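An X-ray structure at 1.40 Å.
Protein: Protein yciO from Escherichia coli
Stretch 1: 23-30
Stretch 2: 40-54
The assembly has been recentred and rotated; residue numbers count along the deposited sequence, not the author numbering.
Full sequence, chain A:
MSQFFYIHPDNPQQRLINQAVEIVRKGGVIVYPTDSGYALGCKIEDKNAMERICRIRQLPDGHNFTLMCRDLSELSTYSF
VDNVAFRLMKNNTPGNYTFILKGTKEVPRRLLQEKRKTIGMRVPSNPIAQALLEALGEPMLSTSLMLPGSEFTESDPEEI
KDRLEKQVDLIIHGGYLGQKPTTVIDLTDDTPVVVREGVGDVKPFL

Stretch 1 23-30: IVRKGGVI
Stretch 2 40-54: LGCKIEDKNAMERIC

How does the end of the first helix meet the second stretch? I23 to R25 are helical, and K26 (phi/psi -85/6) is the first residue to leave that conformation. V24, chi1 t, lies sideways to the partner, its CG1 4.1 Å from K43 CB. K43's CA-to-CB bond points toward stretch 1, and its extended side chain (chi1 p, the rest t) reaches the helix end, where K43 NZ donates to R25 O at 2.8 Å.

Why are glycines at 27 and 28? G27 adopts phi/psi 93/17, where a CB would jam against the preceding carbonyl and clash with D46 OD2; that oxygen sits 3.4 Å from G27 CA. At G28 (-83/161) a CB would run into I23 CG2. G28 N closes back on the helix, donating to I23 O at 2.9 Å. Water 1 donates to V24 O and G28 O and accepts from K43 N, bridging the two backbones. Water 3 links G27 O to D46 OD2, while water 2 links G27 O to R52 NH1.

What does V29 pack against? Extended at -108/128 with chi1 t, its side chain, sideways to stretch 2, packs on the helix that starts at K47 and that D46 caps, D46 OD1 accepting from A49 N at 2.8 Å. V29 CG2 lies 3.8 Å from A49 CB and covers one face of the R52 guanidinium, 3.7 Å from R52 NH1. V29 CG1 is 3.9 Å from I53 CG1.

Where does the backbone pairing form? I30 (-125/161; chi1 p, chi2 t) and G41 (-149/154) make an antiparallel hydrogen-bonded pair, CA atoms 5.2 Å apart. I30 N donates to G41 O at 2.9 Å, nearly linear at 174°, and G41 N returns a bond to I30 O at 2.8 Å, more bent at 149°. L40 CA also approaches I30 O, at 3.3 Å.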

# COMPACT_ATOMS: atom_id res chain seq x y z
N ILE A 23 16.50 -2.72 3.69
CA ILE A 23 16.35 -3.48 2.46
C ILE A 23 15.58 -2.62 1.45
O ILE A 23 15.93 -2.58 0.27
CB ILE A 23 15.59 -4.81 2.73
CG1 ILE A 23 16.52 -5.76 3.50
CG2 ILE A 23 15.12 -5.43 1.41
CD1 ILE A 23 15.82 -6.98 4.08
N VAL A 24 14.55 -1.93 1.93
CA VAL A 24 13.77 -1.05 1.06
C VAL A 24 14.64 0.10 0.53
O VAL A 24 14.59 0.42 -0.66
CB VAL A 24 12.55 -0.46 1.82
CG1 VAL A 24 11.88 0.64 0.99
CG2 VAL A 24 11.55 -1.56 2.12
N ARG A 25 15.43 0.70 1.41
CA ARG A 25 16.29 1.81 1.01
C ARG A 25 17.32 1.41 -0.04
O ARG A 25 17.74 2.23 -0.86
CB ARG A 25 16.99 2.41 2.24
CG ARG A 25 16.07 3.32 3.04
CD ARG A 25 16.66 3.75 4.37
NE ARG A 25 15.79 4.73 5.03
CZ ARG A 25 15.85 5.04 6.32
NH1 ARG A 25 16.73 4.45 7.12
NH2 ARG A 25 15.02 5.96 6.82
N LYS A 26 17.72 0.14 -0.04
CA LYS A 26 18.69 -0.35 -1.00
C LYS A 26 18.05 -0.75 -2.33
O LYS A 26 18.72 -1.29 -3.21
CB LYS A 26 19.47 -1.53 -0.42
CG LYS A 26 20.40 -1.15 0.72
CD LYS A 26 21.13 -2.36 1.26
CE LYS A 26 22.13 -1.97 2.34
NZ LYS A 26 23.20 -1.07 1.80
N GLY A 27 16.75 -0.50 -2.45
CA GLY A 27 16.05 -0.82 -3.69
C GLY A 27 15.38 -2.18 -3.73
O GLY A 27 15.03 -2.67 -4.81
N GLY A 28 15.18 -2.80 -2.57
CA GLY A 28 14.55 -4.10 -2.54
C GLY A 28 13.03 -4.07 -2.59
O GLY A 28 12.41 -3.04 -2.31
N VAL A 29 12.44 -5.20 -2.95
CA VAL A 29 10.99 -5.33 -3.02
C VAL A 29 10.60 -6.21 -1.84
O VAL A 29 11.14 -7.31 -1.67
CB VAL A 29 10.54 -6.00 -4.33
CG1 VAL A 29 9.07 -6.36 -4.25
CG2 VAL A 29 10.79 -5.07 -5.50
N ILE A 30 9.65 -5.75 -1.03
CA ILE A 30 9.23 -6.52 0.12
C ILE A 30 7.73 -6.78 0.16
O ILE A 30 6.95 -6.11 -0.52
CB ILE A 30 9.61 -5.82 1.45
CG1 ILE A 30 8.68 -4.62 1.70
CG2 ILE A 30 11.06 -5.35 1.39
CD1 ILE A 30 8.87 -3.97 3.05
N LEU A 40 2.70 -5.37 -1.39
CA LEU A 40 4.05 -5.32 -1.95
C LEU A 40 4.53 -3.89 -1.73
O LEU A 40 3.74 -2.95 -1.81
CB LEU A 40 4.03 -5.62 -3.45
CG LEU A 40 3.78 -7.06 -3.89
CD1 LEU A 40 3.36 -7.08 -5.35
CD2 LEU A 40 5.04 -7.88 -3.68
N GLY A 41 5.82 -3.72 -1.46
CA GLY A 41 6.33 -2.38 -1.25
C GLY A 41 7.77 -2.18 -1.66
O GLY A 41 8.56 -3.13 -1.70
N CYS A 42 8.11 -0.94 -1.99
CA CYS A 42 9.47 -0.57 -2.37
C CYS A 42 9.57 0.94 -2.24
O CYS A 42 8.56 1.61 -1.97
CB CYS A 42 9.79 -1.01 -3.80
SG CYS A 42 8.94 -0.08 -5.11
N LYS A 43 10.77 1.49 -2.40
CA LYS A 43 10.90 2.94 -2.27
C LYS A 43 10.37 3.61 -3.54
O LYS A 43 10.43 3.03 -4.62
CB LYS A 43 12.35 3.34 -2.01
CG LYS A 43 13.35 3.00 -3.09
CD LYS A 43 14.73 3.45 -2.65
CE LYS A 43 15.79 3.18 -3.69
NZ LYS A 43 17.11 3.70 -3.20
N ILE A 44 9.84 4.82 -3.39
CA ILE A 44 9.27 5.53 -4.53
C ILE A 44 10.31 5.95 -5.56
O ILE A 44 9.96 6.18 -6.72
CB ILE A 44 8.50 6.79 -4.07
CG1 ILE A 44 9.44 7.77 -3.38
CG2 ILE A 44 7.37 6.40 -3.13
CD1 ILE A 44 8.79 9.09 -3.01
N GLU A 45 11.57 6.01 -5.15
CA GLU A 45 12.65 6.43 -6.05
C GLU A 45 13.24 5.37 -6.98
O GLU A 45 13.98 5.71 -7.90
CB GLU A 45 13.79 7.05 -5.23
CG GLU A 45 13.40 8.25 -4.37
CD GLU A 45 12.82 7.87 -3.01
OE1 GLU A 45 12.70 6.66 -2.71
OE2 GLU A 45 12.49 8.79 -2.24
N ASP A 46 12.92 4.10 -6.74
CA ASP A 46 13.48 3.02 -7.54
C ASP A 46 12.58 2.50 -8.66
O ASP A 46 11.58 1.83 -8.41
CB ASP A 46 13.86 1.86 -6.62
CG ASP A 46 14.84 0.89 -7.26
OD1 ASP A 46 14.49 0.29 -8.30
OD2 ASP A 46 15.95 0.73 -6.72
N LYS A 47 12.95 2.79 -9.91
CA LYS A 47 12.16 2.35 -11.05
C LYS A 47 12.19 0.83 -11.25
O LYS A 47 11.18 0.23 -11.63
CB LYS A 47 12.63 3.04 -12.33
CG LYS A 47 11.89 2.57 -13.57
CD LYS A 47 12.34 3.31 -14.82
CE LYS A 47 11.71 2.70 -16.06
NZ LYS A 47 10.22 2.70 -15.99
N ASN A 48 13.34 0.21 -11.01
CA ASN A 48 13.45 -1.24 -11.18
C ASN A 48 12.54 -1.98 -10.22
O ASN A 48 11.91 -2.98 -10.59
CB ASN A 48 14.90 -1.70 -11.00
CG ASN A 48 15.81 -1.22 -12.11
OD1 ASN A 48 15.46 -1.31 -13.29
ND2 ASN A 48 16.99 -0.73 -11.74
N ALA A 49 12.47 -1.51 -8.97
CA ALA A 49 11.61 -2.15 -7.98
C ALA A 49 10.15 -1.97 -8.38
O ALA A 49 9.34 -2.88 -8.23
CB ALA A 49 11.86 -1.55 -6.60
N MSE A 50 9.83 -0.78 -8.89
CA MSE A 50 8.46 -0.50 -9.34
C MSE A 50 8.06 -1.53 -10.38
O MSE A 50 7.00 -2.16 -10.29
CB MSE A 50 8.39 0.90 -9.97
CG MSE A 50 7.08 1.16 -10.73
SE MSE A 50 7.21 2.59 -12.02
CE MSE A 50 8.06 1.61 -13.45
N GLU A 51 8.92 -1.71 -11.38
CA GLU A 51 8.66 -2.66 -12.46
C GLU A 51 8.43 -4.07 -11.93
O GLU A 51 7.53 -4.77 -12.38
CB GLU A 51 9.83 -2.64 -13.44
CG GLU A 51 9.58 -3.45 -14.71
CD GLU A 51 8.26 -3.08 -15.38
OE1 GLU A 51 7.95 -1.88 -15.46
OE2 GLU A 51 7.55 -4.01 -15.83
N ARG A 52 9.25 -4.48 -10.96
CA ARG A 52 9.12 -5.81 -10.38
C ARG A 52 7.76 -5.98 -9.72
O ARG A 52 7.13 -7.03 -9.83
CB ARG A 52 10.23 -6.04 -9.35
CG ARG A 52 11.61 -6.21 -9.97
CD ARG A 52 12.68 -6.31 -8.90
NE ARG A 52 12.49 -7.47 -8.03
CZ ARG A 52 13.11 -7.63 -6.87
NH1 ARG A 52 13.95 -6.71 -6.43
NH2 ARG A 52 12.88 -8.72 -6.14
N ILE A 53 7.30 -4.94 -9.02
CA ILE A 53 6.00 -5.00 -8.36
C ILE A 53 4.88 -5.07 -9.39
O ILE A 53 3.93 -5.84 -9.23
CB ILE A 53 5.80 -3.77 -7.44
CG1 ILE A 53 6.69 -3.92 -6.19
CG2 ILE A 53 4.33 -3.64 -7.05
CD1 ILE A 53 6.61 -2.74 -5.23
N CYS A 54 4.99 -4.27 -10.45
CA CYS A 54 3.99 -4.25 -11.51
C CYS A 54 3.74 -5.66 -12.04
O CYS A 54 2.59 -6.07 -12.23
CB CYS A 54 4.45 -3.37 -12.68
SG CYS A 54 4.58 -1.62 -12.31
O HOH W 1 12.91 -0.36 -2.66
O HOH W 2 14.71 -4.00 -7.28
O HOH W 3 16.24 -1.88 -7.26